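Beta-xylanase (Caldicellulosiruptor kristjanssonii, PDB 7NWN) probably binds plant cell-wall polysaccharide through a calcium-containing family 9 carbohydrate-binding module that belongs to a multimodular, hyperthermostable xylanase-glucuronoyl esterase. Local coordinates at residues Val25-Pro30 against Leu63-Asn68; Glu95-Glu100 against Asp112-Val117; Gly163-Val168 against Thr180-Asp185. All coordinates share one frame; numbering follows the deposited sequence.

Contact 1: Val25-Pro30 against Leu63-Asn68; sequences VSYGSP and LMWDDN. With EDO (1,2-ethanediol), chain O; EDO (1,2-ethanediol), chain J.
Y27 and W65 meet in a T-shaped (edge-to-face) stack where the irregular segment 25-30 runs across strand 58-66 in the beta-sandwich of this CBM9 module. The phenol edge leads with CD2, which sits over the indole face 3.7 Å from W65 CZ2, and the two ring planes stand at 88°. Next to it Y27 CA lies over the five-membered ring in a CH-pi contact, so one residue covers both halves of the indole. The Y27 ring reaches out because its CG is anti to the backbone N (chi1 -179°); its hydroxyl gives a weak hydrogen bond to D67 OD1, whose stronger partner is R205. A single beta bridge between Y27 and W65 fixes the backbones: W65 N donates to S26 O at 3.0 Å, and G28 N to W65 O at 2.7 Å. The indole NE1 is hydrogen-bonded to K203 O. Behind the bridge, V25 CG1 presses tightly on the backbone of the neighbouring strand, 3.4 Å from M64 CA, and also touches L63 CB. On the other flank the M64 thioether lies against G28, SD being 3.6 Å from G28 CA, and P30 CD packs beside the same sulfur. Further out, a water joins S26 N to L63 O. The carboxylate of D66 is held through both oxygens: OD2 bonds the hydroxyl of Y71, and D66 OD1 accepts from N68 N at 2.8 Å, an Asx turn.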
loop_
_atom_site.group_PDB
_atom_site.type_symbol
_atom_site.label_atom_id
_atom_site.label_comp_id
_atom_site.label_asym_id
_atom_site.label_seq_id
_atom_site.Cartn_x
_atom_site.Cartn_y
_atom_site.Cartn_z
ATOM N N VAL A 25 12.300 1.364 4.327
ATOM C CA VAL A 25 11.567 2.506 3.795
ATOM C C VAL A 25 12.320 3.794 4.128
ATOM O O VAL A 25 12.534 4.133 5.306
ATOM C CB VAL A 25 10.180 2.544 4.443
ATOM C CG1 VAL A 25 9.285 3.657 3.847
ATOM C CG2 VAL A 25 9.522 1.160 4.396
ATOM N N SER A 26 12.657 4.536 3.073
ATOM C CA SER A 26 13.265 5.853 3.219
ATOM C C SER A 26 12.257 6.944 3.611
ATOM O O SER A 26 11.054 6.848 3.353
ATOM C CB SER A 26 13.914 6.213 1.939
ATOM O OG SER A 26 14.935 5.275 1.705
ATOM N N TYR A 27 12.819 8.025 4.173
ATOM C CA TYR A 27 12.115 9.155 4.751
ATOM C C TYR A 27 11.854 10.158 3.632
ATOM O O TYR A 27 12.751 10.458 2.831
ATOM C CB TYR A 27 12.962 9.814 5.847
ATOM C CG TYR A 27 12.261 10.981 6.484
ATOM C CD1 TYR A 27 12.386 12.269 5.963
ATOM C CD2 TYR A 27 11.474 10.800 7.595
ATOM C CE1 TYR A 27 11.722 13.346 6.536
ATOM C CE2 TYR A 27 10.790 11.863 8.159
ATOM C CZ TYR A 27 10.922 13.138 7.648
ATOM O OH TYR A 27 10.244 14.143 8.269
ATOM N N GLY A 28 10.618 10.664 3.592
ATOM C CA GLY A 28 10.266 11.629 2.542
ATOM C C GLY A 28 8.776 11.926 2.571
ATOM O O GLY A 28 8.010 11.164 3.165
ATOM N N SER A 29 8.402 13.072 1.988
ATOM C CA SER A 29 7.053 13.602 2.069
ATOM C C SER A 29 6.571 13.875 0.645
ATOM O O SER A 29 6.841 14.932 0.097
ATOM C CB SER A 29 7.010 14.870 2.894
ATOM O OG SER A 29 7.340 14.620 4.252
ATOM N N PRO A 30 5.891 12.922 -0.025
ATOM C CA PRO A 30 5.314 13.195 -1.343
ATOM C C PRO A 30 3.971 13.932 -1.326
ATOM O O PRO A 30 3.245 13.997 -0.310
ATOM C CB PRO A 30 5.108 11.822 -1.974
ATOM C CG PRO A 30 5.098 10.847 -0.814
ATOM C CD PRO A 30 5.783 11.506 0.376
ATOM N N LEU A 63 7.437 2.701 -1.189
ATOM C CA LEU A 63 7.020 3.101 0.136
ATOM C C LEU A 63 7.892 4.269 0.531
ATOM O O LEU A 63 9.051 4.329 0.101
ATOM C CB LEU A 63 7.246 1.937 1.129
ATOM C CG LEU A 63 6.315 0.729 0.989
ATOM C CD1 LEU A 63 6.559 -0.305 2.117
ATOM C CD2 LEU A 63 4.856 1.165 0.981
ATOM N N MET A 64 7.347 5.129 1.400
ATOM C CA MET A 64 8.105 6.256 1.933
ATOM C C MET A 64 7.440 6.599 3.260
ATOM O O MET A 64 6.260 6.294 3.436
ATOM C CB MET A 64 8.040 7.432 0.947
ATOM C CG MET A 64 9.102 8.515 1.155
ATOM S SD MET A 64 9.214 9.676 -0.248
ATOM C CE MET A 64 9.758 8.602 -1.547
ATOM N N TRP A 65 8.182 7.177 4.215
ATOM C CA TRP A 65 7.559 7.608 5.459
ATOM C C TRP A 65 7.998 9.016 5.833
ATOM O O TRP A 65 9.096 9.436 5.492
ATOM C CB TRP A 65 7.921 6.655 6.608
ATOM C CG TRP A 65 9.356 6.734 7.058
ATOM C CD1 TRP A 65 10.451 6.199 6.438
ATOM C CD2 TRP A 65 9.838 7.362 8.259
ATOM N NE1 TRP A 65 11.591 6.438 7.170
ATOM C CE2 TRP A 65 11.238 7.132 8.308
ATOM C CE3 TRP A 65 9.227 8.082 9.298
ATOM C CZ2 TRP A 65 12.030 7.632 9.352
ATOM C CZ3 TRP A 65 10.002 8.519 10.366
ATOM C CH2 TRP A 65 11.389 8.337 10.352
ATOM N N ASP A 66 7.129 9.699 6.568
ATOM C CA ASP A 66 7.519 10.936 7.207
ATOM C C ASP A 66 7.054 10.894 8.663
ATOM O O ASP A 66 6.437 9.924 9.087
ATOM C CB ASP A 66 7.083 12.179 6.414
ATOM C CG ASP A 66 5.593 12.484 6.390
ATOM O OD1 ASP A 66 4.865 12.087 7.322
ATOM O OD2 ASP A 66 5.182 13.223 5.475
ATOM N N ASP A 67 7.230 12.010 9.372
ATOM C CA ASP A 67 6.926 12.057 10.792
ATOM C C ASP A 67 5.474 11.701 11.067
ATOM O O ASP A 67 5.215 11.308 12.191
ATOM C CB ASP A 67 7.212 13.434 11.421
ATOM C CG ASP A 67 8.703 13.739 11.455
ATOM O OD1 ASP A 67 9.532 12.805 11.250
ATOM O OD2 ASP A 67 9.028 14.903 11.597
ATOM N N ASN A 68 4.550 11.909 10.095
ATOM C CA ASN A 68 3.131 11.793 10.372
ATOM C C ASN A 68 2.447 10.601 9.670
ATOM O O ASN A 68 1.263 10.361 9.919
ATOM C CB ASN A 68 2.384 13.072 9.974
ATOM C CG ASN A 68 2.985 14.297 10.635
ATOM O OD1 ASN A 68 3.045 14.340 11.858
ATOM N ND2 ASN A 68 3.415 15.276 9.844
HETATM C C1 EDO O . 8.280 17.509 -0.375
HETATM O O1 EDO O . 7.542 16.795 -1.369
HETATM C C2 EDO O . 9.599 16.927 0.008
HETATM O O2 EDO O . 10.626 17.132 -0.960
HETATM C C1 EDO J . 2.056 12.722 14.643
HETATM O O1 EDO J . 3.337 12.109 14.644
HETATM C C2 EDO J . 0.956 11.755 14.857
HETATM O O2 EDO J . 0.703 11.496 16.231
HETATM O O HOH W 1 11.680 3.780 0.542
#

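Contact 2: Glu95-Glu100 against Asp112-Val117. With CA (calcium ion), chain S; EDO (1,2-ethanediol), chain I.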
loop_
_atom_site.group_PDB
_atom_site.type_symbol
_atom_site.label_atom_id
_atom_site.label_comp_id
_atom_site.label_asym_id
_atom_site.label_seq_id
_atom_site.Cartn_x
_atom_site.Cartn_y
_atom_site.Cartn_z
ATOM N N GLU A 95 -4.907 -3.273 -1.959
ATOM C CA GLU A 95 -5.193 -3.274 -0.525
ATOM C C GLU A 95 -3.865 -3.124 0.212
ATOM O O GLU A 95 -2.829 -3.635 -0.239
ATOM C CB GLU A 95 -5.758 -4.632 -0.127
ATOM C CG GLU A 95 -7.102 -4.936 -0.786
ATOM C CD GLU A 95 -7.788 -6.200 -0.342
ATOM O OE1 GLU A 95 -7.288 -6.864 0.602
ATOM O OE2 GLU A 95 -8.821 -6.537 -0.936
ATOM N N ILE A 96 -3.931 -2.378 1.321
ATOM C CA ILE A 96 -2.769 -2.055 2.141
ATOM C C ILE A 96 -3.138 -2.493 3.556
ATOM O O ILE A 96 -4.202 -2.147 4.030
ATOM C CB ILE A 96 -2.427 -0.538 2.062
ATOM C CG1 ILE A 96 -2.001 -0.180 0.623
ATOM C CG2 ILE A 96 -1.292 -0.153 3.037
ATOM C CD1 ILE A 96 -2.219 1.294 0.323
ATOM N N PHE A 97 -2.243 -3.251 4.177
ATOM C CA PHE A 97 -2.404 -3.747 5.533
ATOM C C PHE A 97 -1.255 -3.188 6.373
ATOM O O PHE A 97 -0.123 -3.183 5.894
ATOM C CB PHE A 97 -2.255 -5.272 5.495
ATOM C CG PHE A 97 -3.161 -6.042 4.543
ATOM C CD1 PHE A 97 -2.907 -6.072 3.175
ATOM C CD2 PHE A 97 -4.242 -6.774 5.036
ATOM C CE1 PHE A 97 -3.687 -6.844 2.320
ATOM C CE2 PHE A 97 -5.031 -7.559 4.192
ATOM C CZ PHE A 97 -4.747 -7.588 2.835
ATOM N N LEU A 98 -1.554 -2.752 7.609
ATOM C CA LEU A 98 -0.520 -2.252 8.509
ATOM C C LEU A 98 -0.758 -2.764 9.942
ATOM O O LEU A 98 -1.879 -2.686 10.462
ATOM C CB LEU A 98 -0.538 -0.720 8.487
ATOM C CG LEU A 98 0.713 -0.032 9.057
ATOM C CD1 LEU A 98 1.941 -0.291 8.191
ATOM C CD2 LEU A 98 0.448 1.472 9.221
ATOM N N ASP A 99 0.312 -3.294 10.556
ATOM C CA ASP A 99 0.335 -3.626 11.982
ATOM C C ASP A 99 1.297 -2.610 12.604
ATOM O O ASP A 99 2.515 -2.815 12.556
ATOM C CB ASP A 99 0.809 -5.075 12.158
ATOM C CG ASP A 99 1.153 -5.567 13.589
ATOM O OD1 ASP A 99 0.817 -4.886 14.599
ATOM O OD2 ASP A 99 1.807 -6.627 13.657
ATOM N N GLU A 100 0.714 -1.494 13.055
ATOM C CA GLU A 100 1.469 -0.286 13.379
ATOM C C GLU A 100 2.323 -0.515 14.628
ATOM O O GLU A 100 3.463 -0.070 14.665
ATOM C CB GLU A 100 0.517 0.894 13.592
ATOM C CG GLU A 100 1.216 2.238 13.588
ATOM C CD GLU A 100 0.309 3.443 13.769
ATOM O OE1 GLU A 100 -0.920 3.285 13.819
ATOM O OE2 GLU A 100 0.839 4.544 13.837
ATOM N N ASP A 112 -4.578 -2.418 14.112
ATOM C CA ASP A 112 -4.319 -3.053 12.817
ATOM C C ASP A 112 -5.198 -2.419 11.732
ATOM O O ASP A 112 -6.311 -1.998 12.006
ATOM C CB ASP A 112 -4.431 -4.576 12.881
ATOM C CG ASP A 112 -3.414 -5.200 13.840
ATOM O OD1 ASP A 112 -2.225 -4.845 13.743
ATOM O OD2 ASP A 112 -3.813 -6.069 14.639
ATOM N N LEU A 113 -4.627 -2.224 10.542
ATOM C CA LEU A 113 -5.330 -1.491 9.485
ATOM C C LEU A 113 -5.396 -2.370 8.242
ATOM O O LEU A 113 -4.419 -3.049 7.893
ATOM C CB LEU A 113 -4.606 -0.178 9.169
ATOM C CG LEU A 113 -4.320 0.765 10.360
ATOM C CD1 LEU A 113 -3.554 1.997 9.879
ATOM C CD2 LEU A 113 -5.586 1.185 11.109
ATOM N N HIS A 114 -6.549 -2.273 7.564
ATOM C CA HIS A 114 -6.704 -2.911 6.261
ATOM C C HIS A 114 -7.599 -2.028 5.382
ATOM O O HIS A 114 -8.806 -1.904 5.630
ATOM C CB HIS A 114 -7.233 -4.350 6.433
ATOM C CG HIS A 114 -7.428 -5.095 5.160
ATOM N ND1 HIS A 114 -8.253 -6.196 5.065
ATOM C CD2 HIS A 114 -6.932 -4.886 3.922
ATOM C CE1 HIS A 114 -8.246 -6.646 3.841
ATOM N NE2 HIS A 114 -7.450 -5.860 3.119
ATOM N N TYR A 115 -6.951 -1.393 4.401
ATOM C CA TYR A 115 -7.601 -0.408 3.536
ATOM C C TYR A 115 -7.554 -0.938 2.104
ATOM O O TYR A 115 -6.709 -1.779 1.793
ATOM C CB TYR A 115 -6.822 0.909 3.589
ATOM C CG TYR A 115 -6.899 1.626 4.920
ATOM C CD1 TYR A 115 -8.109 1.916 5.528
ATOM C CD2 TYR A 115 -5.739 2.061 5.549
ATOM C CE1 TYR A 115 -8.155 2.587 6.754
ATOM C CE2 TYR A 115 -5.778 2.785 6.740
ATOM C CZ TYR A 115 -6.987 3.013 7.371
ATOM O OH TYR A 115 -7.018 3.719 8.549
ATOM N N ARG A 116 -8.454 -0.414 1.266
ATOM C CA ARG A 116 -8.570 -0.831 -0.143
ATOM C C ARG A 116 -8.956 0.416 -0.939
ATOM O O ARG A 116 -9.700 1.247 -0.417
ATOM C CB ARG A 116 -9.694 -1.888 -0.297
ATOM C CG ARG A 116 -9.884 -2.474 -1.709
ATOM C CD ARG A 116 -11.088 -3.466 -1.790
ATOM N NE ARG A 116 -10.833 -4.654 -0.946
ATOM C CZ ARG A 116 -11.300 -4.833 0.300
ATOM N NH1 ARG A 116 -12.127 -3.951 0.854
ATOM N NH2 ARG A 116 -10.917 -5.897 0.987
ATOM N N VAL A 117 -8.433 0.542 -2.179
ATOM C CA VAL A 117 -8.872 1.612 -3.066
ATOM C C VAL A 117 -8.881 1.017 -4.473
ATOM O O VAL A 117 -7.962 0.262 -4.837
ATOM C CB VAL A 117 -7.966 2.872 -2.966
ATOM C CG1 VAL A 117 -6.488 2.566 -3.169
ATOM C CG2 VAL A 117 -8.417 4.019 -3.859
HETATM CA CA CA S . -0.998 -4.490 15.691
HETATM C C1 EDO I . -9.384 -2.465 14.443
HETATM O O1 EDO I . -8.497 -3.287 13.611
HETATM C C2 EDO I . -10.196 -1.276 13.950
HETATM O O2 EDO I . -11.357 -1.541 13.136
HETATM O O HOH W 2 -1.282 -6.965 15.397
#
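E95, L113 and H114 carry most of this antiparallel pairing of strands 95-99 and 112-117, whose directions differ by 167°. H114 NE2 donates to E95 OE1 at 2.7 Å, the oxygen lying in the imidazole plane while the proton arrives from above the carboxylate plane. R116 NE makes a salt bridge to E95 OE2 at 2.8 Å, with a weak second bond from NH2; the arginine chain bends at chi3, and its guanidinium stands nearly perpendicular to the carboxylate. N169 also bonds OE2, and D126 is a second charged partner for R116. H114 uses its ring face as well: CG is anti to the backbone N (chi1 -180°), which brings the imidazole beside F97 in an offset stack, planes at 15°, centroids 3.9 Å apart. Edge and face together fix the ring's rotation.

L113 lies on the other side of the sheet, its CD1 4.1 Å from L98 CD2, within a hydrogen-bonded pair closed by L113 N to L98 O at 2.8 Å. At the end of the pairing D99 OD1 and D112 OD1 bind one calcium ion, with D103, D111 and a water among the other ligands; D99 OD2 accepts from R104 N, D112 OD2 from Q109 N. Strand 161-171 flanks strand 93-99 along its other edge in this sheet of the beta-sandwich, and I150 of strand 143-151 in the facing sheet covers I96, L113 and Y115.

Contact 3: Gly163-Val168 against Thr180-Asp185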
loop_
_atom_site.group_PDB
_atom_site.type_symbol
_atom_site.label_atom_id
_atom_site.label_comp_id
_atom_site.label_asym_id
_atom_site.label_seq_id
_atom_site.Cartn_x
_atom_site.Cartn_y
_atom_site.Cartn_z
ATOM N N GLY A 163 4.427 -4.182 10.827
ATOM C CA GLY A 163 3.983 -5.198 9.890
ATOM C C GLY A 163 3.263 -4.514 8.717
ATOM O O GLY A 163 2.547 -3.526 8.911
ATOM N N PHE A 164 3.450 -5.069 7.522
ATOM C CA PHE A 164 2.865 -4.486 6.326
ATOM C C PHE A 164 2.530 -5.617 5.359
ATOM O O PHE A 164 3.339 -6.527 5.190
ATOM C CB PHE A 164 3.901 -3.519 5.726
ATOM C CG PHE A 164 3.534 -2.924 4.395
ATOM C CD1 PHE A 164 2.693 -1.818 4.340
ATOM C CD2 PHE A 164 3.998 -3.486 3.224
ATOM C CE1 PHE A 164 2.328 -1.298 3.109
ATOM C CE2 PHE A 164 3.593 -2.975 1.994
ATOM C CZ PHE A 164 2.792 -1.872 1.952
ATOM N N GLU A 165 1.429 -5.464 4.612
ATOM C CA GLU A 165 1.166 -6.281 3.429
ATOM C C GLU A 165 0.596 -5.372 2.319
ATOM O O GLU A 165 0.003 -4.340 2.618
ATOM C CB GLU A 165 0.235 -7.465 3.796
ATOM C CG GLU A 165 -0.258 -8.349 2.630
ATOM C CD GLU A 165 0.784 -9.075 1.787
ATOM O OE1 GLU A 165 1.884 -8.507 1.495
ATOM O OE2 GLU A 165 0.514 -10.236 1.389
ATOM N N PHE A 166 0.805 -5.797 1.065
ATOM C CA PHE A 166 0.289 -5.200 -0.155
ATOM C C PHE A 166 -0.372 -6.313 -0.992
ATOM O O PHE A 166 0.215 -7.372 -1.199
ATOM C CB PHE A 166 1.436 -4.527 -0.923
ATOM C CG PHE A 166 0.993 -3.857 -2.199
ATOM C CD1 PHE A 166 0.344 -2.626 -2.186
ATOM C CD2 PHE A 166 1.169 -4.513 -3.417
ATOM C CE1 PHE A 166 -0.098 -2.059 -3.374
ATOM C CE2 PHE A 166 0.719 -3.942 -4.598
ATOM C CZ PHE A 166 0.084 -2.717 -4.564
ATOM N N GLN A 167 -1.570 -6.034 -1.506
ATOM C CA GLN A 167 -2.303 -6.947 -2.377
ATOM C C GLN A 167 -2.953 -6.184 -3.551
ATOM O O GLN A 167 -3.474 -5.085 -3.388
ATOM C CB GLN A 167 -3.435 -7.605 -1.581
ATOM C CG GLN A 167 -4.090 -8.762 -2.340
ATOM C CD GLN A 167 -5.061 -9.468 -1.418
ATOM O OE1 GLN A 167 -4.692 -10.031 -0.375
ATOM N NE2 GLN A 167 -6.323 -9.416 -1.791
ATOM N N VAL A 168 -2.964 -6.837 -4.728
ATOM C CA VAL A 168 -3.755 -6.369 -5.848
ATOM C C VAL A 168 -4.857 -7.396 -6.063
ATOM O O VAL A 168 -4.561 -8.578 -6.158
ATOM C CB VAL A 168 -2.868 -6.298 -7.097
ATOM C CG1 VAL A 168 -3.658 -6.022 -8.387
ATOM C CG2 VAL A 168 -1.730 -5.299 -6.898
ATOM N N THR A 180 -5.276 -12.680 -7.454
ATOM C CA THR A 180 -4.687 -11.807 -6.461
ATOM C C THR A 180 -3.194 -11.840 -6.648
ATOM O O THR A 180 -2.646 -12.831 -7.137
ATOM C CB THR A 180 -5.028 -12.153 -5.005
ATOM O OG1 THR A 180 -4.508 -13.458 -4.733
ATOM C CG2 THR A 180 -6.496 -12.022 -4.677
ATOM N N ILE A 181 -2.578 -10.704 -6.307
ATOM C CA ILE A 181 -1.132 -10.614 -6.194
ATOM C C ILE A 181 -0.806 -10.114 -4.790
ATOM O O ILE A 181 -1.439 -9.167 -4.320
ATOM C CB ILE A 181 -0.557 -9.686 -7.270
ATOM C CG1 ILE A 181 -1.221 -9.918 -8.638
ATOM C CG2 ILE A 181 0.965 -9.849 -7.332
ATOM C CD1 ILE A 181 -0.657 -9.040 -9.745
ATOM N N ASN A 182 0.152 -10.782 -4.130
ATOM C CA ASN A 182 0.554 -10.417 -2.783
ATOM C C ASN A 182 2.067 -10.209 -2.707
ATOM O O ASN A 182 2.810 -10.786 -3.501
ATOM C CB ASN A 182 0.125 -11.436 -1.738
ATOM C CG ASN A 182 -1.353 -11.327 -1.476
ATOM O OD1 ASN A 182 -2.146 -11.811 -2.301
ATOM N ND2 ASN A 182 -1.708 -10.632 -0.400
ATOM N N MET A 183 2.487 -9.348 -1.772
ATOM C CA MET A 183 3.910 -9.104 -1.559
ATOM C C MET A 183 4.461 -10.241 -0.674
ATOM O O MET A 183 5.449 -10.864 -1.046
ATOM C CB MET A 183 4.176 -7.720 -0.911
ATOM C CG MET A 183 5.678 -7.411 -0.718
ATOM S SD MET A 183 6.531 -7.349 -2.276
ATOM C CE MET A 183 8.102 -8.052 -1.796
ATOM N N PHE A 184 3.787 -10.507 0.449
ATOM C CA PHE A 184 4.308 -11.296 1.562
ATOM C C PHE A 184 3.470 -12.550 1.889
ATOM O O PHE A 184 4.043 -13.592 2.134
ATOM C CB PHE A 184 4.425 -10.423 2.813
ATOM C CG PHE A 184 5.512 -9.385 2.724
ATOM C CD1 PHE A 184 6.835 -9.749 2.458
ATOM C CD2 PHE A 184 5.213 -8.031 2.888
ATOM C CE1 PHE A 184 7.848 -8.791 2.383
ATOM C CE2 PHE A 184 6.236 -7.086 2.845
ATOM C CZ PHE A 184 7.543 -7.458 2.570
ATOM N N ASP A 185 2.135 -12.471 1.939
ATOM C CA ASP A 185 1.331 -13.611 2.361
ATOM C C ASP A 185 0.902 -14.475 1.166
ATOM O O ASP A 185 0.262 -13.997 0.229
ATOM C CB ASP A 185 0.096 -13.133 3.123
ATOM C CG ASP A 185 -0.868 -14.265 3.463
ATOM O OD1 ASP A 185 -0.358 -15.387 3.830
ATOM O OD2 ASP A 185 -2.111 -14.012 3.423
HETATM O O HOH W 3 -4.189 -13.078 -1.041
#
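The carboxylate of E165 gathers the backbone and side-chain N-H groups of the chain that turns away after strand 180-182. Its OE2 accepts from N182 ND2 at 2.9 Å and from D185 N at 2.8 Å, and these two donors reach it from opposite faces of the carboxylate plane. OE1 takes F184 N on its syn lone pair at 3.0 Å and also the N-H of F166 on its own strand, from above the plane. Four bonds, leaving aside a weak one, thus hold the group, which swings over to them because the chain bends at chi2 (60°). With E165 replaced by an alanine, the N-H groups of F166, F184 and D185 would probably lose their acceptor, and the N182 amide one of its two holds. N182 ND2 spends its other proton on Q167 OE1 at 3.0 Å, close to its own amide plane, and the two amides stand 63° apart. A water lies 2.7 Å from N182 OD1 and near Q167 OE1, its protons not settled between them. Q167 NE2 turns to N169 OD1.

All this sits on a beta hairpin of strands 161-171 and 177-182, with V168 and I181 as a hydrogen-bonded pair: V168 N donates to I181 O at 2.8 Å and I181 N to V168 O. Past N182 the regular pairing gives way, but M183 N still donates to F166 O at 3.1 Å. The D185 carboxylate is held by T187, N189 and A190. On the face opposite Q167 and N182, V168 CB touches I181 CB at 4.1 Å.

Contacts 2 and 3 are buried and share one sheet: strands 93-99 and 161-171 are neighbours in it, bonded directly through E95 N to Q167 O and D99 N to G163 O. Their centres lie about 10 Å apart. Contact 1 is only partly buried and lies across the chain's centre from contact 3, yet L63 of its strand packs on F164 of contact 3. Contact 1 rests on a single bridge, aromatic packing and a turn at the surface. Regular antiparallel pairing carries contact 2, with buried charges and a calcium ion at its end, whereas in contact 3 one glutamate takes over where the hairpin strand stops.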